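Local coordinates for putative uncharacterized protein (Chaetomium thermophilum, PDB 5T8V) that is the C-terminal HEAT-repeat part of the Scc2 cohesin loader and, as a family member, probably binds chromatin and promotes loading of cohesin, at residues 1055-1058 with 1059-1063; 178-181 with 182-186. All coordinates share one frame; numbering follows the deposited sequence.

Interaction 1: 1055-1058 with 1059-1063; sequences AFQQ and VFDDQ
Four successive i to i+4 backbone hydrogen bonds carry this last part of helix 1050-1062: V1059 N to A1055 O, F1060 N to F1056 O, D1061 N to Q1057 O and D1062 N to Q1058 O, each 2.9 Å. The F1060 bond is the straightest, with 170° at the hydrogen. Past them the helix ends, and Q1063, with positive phi (57°), gives weak bonds back to V1059 O and F1060 O. The nonpolar side chains take the usual helical places beside the carbonyls of the preceding turn. V1059 CG2, set beside its own backbone N and anti to the carbonyl carbon, lies next to A1055 O, and the F1060 ring meets F1056 O obliquely. Among the acidic groups, D1061 OD2 lies 3.1 Å from Q1057 O, two acceptors close together without a hydrogen bond. D1062 instead directs OD2 into a salt bridge with R1029, which ties the end of the helix to helix 1026-1042. The packing proper is with neighbouring helices: F1056, V1059 and F1060 face helix 1065-1086, through V1071, L1067 and E1068, while F1060 also reaches helix 1115-1133, where its ring meets that of F1125.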
ATOM      1  N   ALA A1055     -21.838   9.150 -60.708  1.00 54.48           N
ATOM      2  CA  ALA A1055     -22.730   9.432 -59.590  1.00 53.12           C
ATOM      3  C   ALA A1055     -21.949   9.600 -58.294  1.00 51.49           C
ATOM      4  O   ALA A1055     -22.315  10.424 -57.450  1.00 51.61           O
ATOM      5  CB  ALA A1055     -23.768   8.318 -59.452  1.00 52.11           C
ATOM      6  N   PHE A1056     -20.873   8.830 -58.112  1.00 54.27           N
ATOM      7  CA  PHE A1056     -20.034   9.011 -56.931  1.00 52.90           C
ATOM      8  C   PHE A1056     -19.338  10.367 -56.962  1.00 55.22           C
ATOM      9  O   PHE A1056     -19.359  11.112 -55.973  1.00 55.21           O
ATOM     10  CB  PHE A1056     -19.007   7.879 -56.834  1.00 51.48           C
ATOM     11  CG  PHE A1056     -19.581   6.553 -56.391  1.00 49.64           C
ATOM     12  CD1 PHE A1056     -20.935   6.403 -56.127  1.00 48.90           C
ATOM     13  CD2 PHE A1056     -18.753   5.453 -56.228  1.00 49.12           C
ATOM     14  CE1 PHE A1056     -21.446   5.185 -55.717  1.00 47.40           C
ATOM     15  CE2 PHE A1056     -19.261   4.233 -55.819  1.00 47.61           C
ATOM     16  CZ  PHE A1056     -20.608   4.100 -55.563  1.00 46.72           C
ATOM     17  N   GLN A1057     -18.713  10.707 -58.091  1.00 59.00           N
ATOM     18  CA  GLN A1057     -18.119  12.032 -58.233  1.00 61.35           C
ATOM     19  C   GLN A1057     -19.155  13.122 -57.995  1.00 61.99           C
ATOM     20  O   GLN A1057     -18.863  14.134 -57.348  1.00 62.52           O
ATOM     21  CB  GLN A1057     -17.493  12.186 -59.620  1.00 64.01           C
ATOM     22  CG  GLN A1057     -16.076  11.639 -59.734  1.00 64.83           C
ATOM     23  CD  GLN A1057     -15.066  12.462 -58.955  1.00 64.20           C
ATOM     24  OE1 GLN A1057     -15.431  13.346 -58.180  1.00 63.41           O
ATOM     25  NE2 GLN A1057     -13.785  12.176 -59.163  1.00 65.79           N
ATOM     26  N   GLN A1058     -20.371  12.932 -58.510  1.00 59.96           N
ATOM     27  CA  GLN A1058     -21.436  13.896 -58.256  1.00 61.11           C
ATOM     28  C   GLN A1058     -21.714  14.019 -56.764  1.00 58.39           C
ATOM     29  O   GLN A1058     -21.882  15.127 -56.241  1.00 60.08           O
ATOM     30  CB  GLN A1058     -22.702  13.480 -59.006  1.00 61.68           C
ATOM     31  CG  GLN A1058     -23.803  14.534 -59.012  1.00 63.67           C
ATOM     32  CD  GLN A1058     -23.384  15.832 -59.684  1.00 67.28           C
ATOM     33  OE1 GLN A1058     -23.765  16.916 -59.243  1.00 67.66           O
ATOM     34  NE2 GLN A1058     -22.607  15.729 -60.757  1.00 70.10           N
ATOM     35  N   VAL A1059     -21.757  12.887 -56.059  1.00 39.24           N
ATOM     36  CA  VAL A1059     -21.987  12.898 -54.616  1.00 38.09           C
ATOM     37  C   VAL A1059     -20.918  13.731 -53.922  1.00 38.40           C
ATOM     38  O   VAL A1059     -21.219  14.681 -53.187  1.00 38.75           O
ATOM     39  CB  VAL A1059     -22.019  11.459 -54.071  1.00 36.67           C
ATOM     40  CG1 VAL A1059     -21.845  11.434 -52.556  1.00 35.72           C
ATOM     41  CG2 VAL A1059     -23.320  10.778 -54.456  1.00 36.42           C
ATOM     42  N   PHE A1060     -19.648  13.382 -54.143  1.00 46.43           N
ATOM     43  CA  PHE A1060     -18.566  14.093 -53.473  1.00 46.05           C
ATOM     44  C   PHE A1060     -18.551  15.571 -53.840  1.00 49.73           C
ATOM     45  O   PHE A1060     -18.191  16.411 -53.007  1.00 50.73           O
ATOM     46  CB  PHE A1060     -17.226  13.441 -53.813  1.00 44.24           C
ATOM     47  CG  PHE A1060     -17.050  12.071 -53.217  1.00 40.99           C
ATOM     48  CD1 PHE A1060     -17.235  11.861 -51.861  1.00 39.14           C
ATOM     49  CD2 PHE A1060     -16.710  10.992 -54.017  1.00 40.65           C
ATOM     50  CE1 PHE A1060     -17.077  10.604 -51.312  1.00 37.33           C
ATOM     51  CE2 PHE A1060     -16.552   9.732 -53.474  1.00 37.12           C
ATOM     52  CZ  PHE A1060     -16.734   9.537 -52.120  1.00 36.69           C
ATOM     53  N   ASP A1061     -18.944  15.911 -55.069  1.00 50.38           N
ATOM     54  CA  ASP A1061     -18.998  17.315 -55.461  1.00 53.40           C
ATOM     55  C   ASP A1061     -20.101  18.055 -54.714  1.00 53.73           C
ATOM     56  O   ASP A1061     -19.899  19.186 -54.257  1.00 54.32           O
ATOM     57  CB  ASP A1061     -19.205  17.435 -56.973  1.00 55.69           C
ATOM     58  CG  ASP A1061     -17.970  17.051 -57.766  1.00 56.48           C
ATOM     59  OD1 ASP A1061     -16.856  17.116 -57.206  1.00 55.72           O
ATOM     60  OD2 ASP A1061     -18.114  16.691 -58.954  1.00 57.65           O
ATOM     61  N   ASP A1062     -21.274  17.432 -54.576  1.00 52.81           N
ATOM     62  CA  ASP A1062     -22.384  18.081 -53.888  1.00 53.58           C
ATOM     63  C   ASP A1062     -22.099  18.307 -52.408  1.00 53.40           C
ATOM     64  O   ASP A1062     -22.759  19.147 -51.786  1.00 53.89           O
ATOM     65  CB  ASP A1062     -23.656  17.247 -54.051  1.00 52.55           C
ATOM     66  CG  ASP A1062     -24.139  17.199 -55.487  1.00 53.99           C
ATOM     67  OD1 ASP A1062     -23.330  17.486 -56.395  1.00 55.16           O
ATOM     68  OD2 ASP A1062     -25.324  16.868 -55.710  1.00 53.84           O
ATOM     69  N   GLN A1063     -21.137  17.583 -51.833  1.00 67.44           N
ATOM     70  CA  GLN A1063     -20.763  17.748 -50.428  1.00 66.33           C
ATOM     71  C   GLN A1063     -21.965  17.547 -49.504  1.00 65.47           C
ATOM     72  O   GLN A1063     -22.151  18.280 -48.531  1.00 65.75           O
ATOM     73  CB  GLN A1063     -20.117  19.115 -50.186  1.00 67.99           C
ATOM     74  CG  GLN A1063     -18.694  19.233 -50.708  1.00 68.69           C
ATOM     75  CD  GLN A1063     -18.041  20.546 -50.322  1.00 71.10           C
ATOM     76  OE1 GLN A1063     -18.721  21.541 -50.075  1.00 73.76           O
ATOM     77  NE2 GLN A1063     -16.716  20.551 -50.260  1.00 70.29           N
TER

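Interaction 2: 178-181 with 182-186; sequences DTEE and LFKAL
E180 and K184, one turn apart on helix 180-187, form a salt bridge in which K184 NZ donates to E180 OE1 at 3.1 Å. The carboxylate oxygen accepts through its anti lone pair, the one turned away from OE2. Both chains run extended beyond CG and cross at an angle, and their aliphatic parts touch: K184 CE lies 3.6 Å from E180 CG. The approach follows from the first torsions, because CG of E180 stands anti to its N (chi1 180°) whereas K184 CG lies beside its N (chi1 -48°), which brings the lysine back over the preceding turn. K184 N also bonds E180 O at 3.0 Å, so the same two residues are joined through both backbone and side chains. F183 N to T179 O (3.1 Å) and A185 N to E181 O (2.9 Å) continue the helical pattern. T179 occupies the N-cap position, but its OG1 makes no capping bond and is instead weakly bonded to R174 O. Within the turn, CB of F183 and of A185 make routine contacts with E180 O and E181 O. Packing comes from outside: L182 and A185 lie on V113 of helix 112-117, F183 reaches N175, and E181 OE2 makes a weak bond to A110 N. The chemistry implies a two-sided helix start, its L182 and F183 buried while an extended ion pair, probably offsetting each other's charge, crosses its outer side.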
ATOM      1  N   ASP A 178      39.361 -27.536  25.271  1.00 96.88           N
ATOM      2  CA  ASP A 178      40.447 -26.714  25.793  1.00 95.20           C
ATOM      3  C   ASP A 178      40.351 -26.561  27.307  1.00 90.76           C
ATOM      4  O   ASP A 178      41.379 -26.516  27.995  1.00 89.88           O
ATOM      5  CB  ASP A 178      40.430 -25.344  25.112  1.00 96.14           C
ATOM      6  CG  ASP A 178      41.713 -24.565  25.328  1.00 96.94           C
ATOM      7  OD1 ASP A 178      42.274 -24.630  26.442  1.00 96.63           O
ATOM      8  OD2 ASP A 178      42.161 -23.887  24.379  1.00 98.80           O
ATOM      9  N   THR A 179      39.130 -26.486  27.844  1.00 53.36           N
ATOM     10  CA  THR A 179      38.905 -26.327  29.278  1.00 51.39           C
ATOM     11  C   THR A 179      38.070 -27.466  29.854  1.00 47.55           C
ATOM     12  O   THR A 179      37.454 -27.308  30.913  1.00 46.30           O
ATOM     13  CB  THR A 179      38.235 -24.980  29.562  1.00 53.86           C
ATOM     14  OG1 THR A 179      36.973 -24.914  28.883  1.00 56.08           O
ATOM     15  CG2 THR A 179      39.121 -23.832  29.093  1.00 56.06           C
ATOM     16  N   GLU A 180      38.046 -28.616  29.179  1.00 74.13           N
ATOM     17  CA  GLU A 180      37.258 -29.755  29.643  1.00 71.25           C
ATOM     18  C   GLU A 180      37.642 -30.150  31.066  1.00 66.38           C
ATOM     19  O   GLU A 180      36.786 -30.241  31.959  1.00 63.79           O
ATOM     20  CB  GLU A 180      37.460 -30.925  28.677  1.00 73.28           C
ATOM     21  CG  GLU A 180      36.711 -32.195  29.025  1.00 75.10           C
ATOM     22  CD  GLU A 180      37.055 -33.344  28.092  1.00 79.24           C
ATOM     23  OE1 GLU A 180      36.403 -34.406  28.187  1.00 81.87           O
ATOM     24  OE2 GLU A 180      37.978 -33.183  27.262  1.00 80.79           O
ATOM     25  N   GLU A 181      38.937 -30.382  31.294  1.00 63.02           N
ATOM     26  CA  GLU A 181      39.397 -30.901  32.579  1.00 60.72           C
ATOM     27  C   GLU A 181      38.959 -29.999  33.726  1.00 56.72           C
ATOM     28  O   GLU A 181      38.426 -30.472  34.736  1.00 55.71           O
ATOM     29  CB  GLU A 181      40.919 -31.051  32.557  1.00 61.57           C
ATOM     30  CG  GLU A 181      41.481 -31.864  33.710  1.00 61.43           C
ATOM     31  CD  GLU A 181      42.996 -31.937  33.685  1.00 62.69           C
ATOM     32  OE1 GLU A 181      43.605 -31.335  32.775  1.00 63.37           O
ATOM     33  OE2 GLU A 181      43.576 -32.595  34.574  1.00 62.59           O
ATOM     34  N   LEU A 182      39.179 -28.690  33.589  1.00 47.44           N
ATOM     35  CA  LEU A 182      38.777 -27.759  34.639  1.00 43.22           C
ATOM     36  C   LEU A 182      37.272 -27.813  34.875  1.00 39.77           C
ATOM     37  O   LEU A 182      36.813 -27.824  36.026  1.00 37.05           O
ATOM     38  CB  LEU A 182      39.213 -26.341  34.272  1.00 43.22           C
ATOM     39  CG  LEU A 182      38.737 -25.221  35.199  1.00 41.58           C
ATOM     40  CD1 LEU A 182      39.120 -25.504  36.644  1.00 40.90           C
ATOM     41  CD2 LEU A 182      39.309 -23.886  34.749  1.00 41.90           C
ATOM     42  N   PHE A 183      36.488 -27.848  33.795  1.00 35.12           N
ATOM     43  CA  PHE A 183      35.038 -27.917  33.930  1.00 34.46           C
ATOM     44  C   PHE A 183      34.627 -29.111  34.780  1.00 34.58           C
ATOM     45  O   PHE A 183      33.859 -28.973  35.739  1.00 33.13           O
ATOM     46  CB  PHE A 183      34.381 -27.989  32.550  1.00 36.16           C
ATOM     47  CG  PHE A 183      32.880 -28.068  32.595  1.00 35.87           C
ATOM     48  CD1 PHE A 183      32.241 -29.270  32.852  1.00 36.78           C
ATOM     49  CD2 PHE A 183      32.108 -26.942  32.373  1.00 34.93           C
ATOM     50  CE1 PHE A 183      30.865 -29.346  32.896  1.00 36.78           C
ATOM     51  CE2 PHE A 183      30.727 -27.013  32.413  1.00 34.89           C
ATOM     52  CZ  PHE A 183      30.106 -28.217  32.675  1.00 35.84           C
ATOM     53  N   LYS A 184      35.132 -30.300  34.445  1.00 51.55           N
ATOM     54  CA  LYS A 184      34.727 -31.483  35.200  1.00 54.06           C
ATOM     55  C   LYS A 184      35.277 -31.452  36.620  1.00 49.97           C
ATOM     56  O   LYS A 184      34.633 -31.959  37.550  1.00 49.60           O
ATOM     57  CB  LYS A 184      35.168 -32.745  34.458  1.00 59.81           C
ATOM     58  CG  LYS A 184      34.789 -32.708  32.981  1.00 64.52           C
ATOM     59  CD  LYS A 184      34.663 -34.088  32.360  1.00 67.77           C
ATOM     60  CE  LYS A 184      34.219 -33.974  30.907  1.00 70.25           C
ATOM     61  NZ  LYS A 184      34.181 -35.283  30.198  1.00 73.56           N
ATOM     62  N   ALA A 185      36.445 -30.837  36.813  1.00 35.01           N
ATOM     63  CA  ALA A 185      37.016 -30.715  38.151  1.00 33.82           C
ATOM     64  C   ALA A 185      36.113 -29.891  39.065  1.00 31.65           C
ATOM     65  O   ALA A 185      35.756 -30.333  40.163  1.00 31.19           O
ATOM     66  CB  ALA A 185      38.409 -30.095  38.061  1.00 33.88           C
ATOM     67  N   LEU A 186      35.737 -28.683  38.630  1.00 41.64           N
ATOM     68  CA  LEU A 186      34.852 -27.848  39.442  1.00 39.55           C
ATOM     69  C   LEU A 186      33.477 -28.490  39.596  1.00 40.59           C
ATOM     70  O   LEU A 186      32.871 -28.454  40.682  1.00 40.04           O
ATOM     71  CB  LEU A 186      34.731 -26.461  38.808  1.00 38.48           C
ATOM     72  CG  LEU A 186      36.005 -25.613  38.811  1.00 37.27           C
ATOM     73  CD1 LEU A 186      35.929 -24.522  37.754  1.00 37.03           C
ATOM     74  CD2 LEU A 186      36.233 -25.008  40.184  1.00 34.60           C
TER

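Interactions 1 and 2 share no element: each is one turn-to-turn contact at one end of a helix, and their centres lie about 114 Å apart on opposite sides of the chain's centre. Residues 1055-1063 finish a helix, residues 178-186 begin one. Both are partly buried, with two or three buried nonpolar residues and the charged ones nearer the surface. The difference lies in how charge is handled. Interaction 2 pairs its acid and base inside the contact, along one helix, whereas D1062 of interaction 1 finds R1029 on another helix, so that salt bridge joins separate elements. Aromatic packing between helices belongs to 1055-1063, and a small leucine-alanine-valine contact to 178-186.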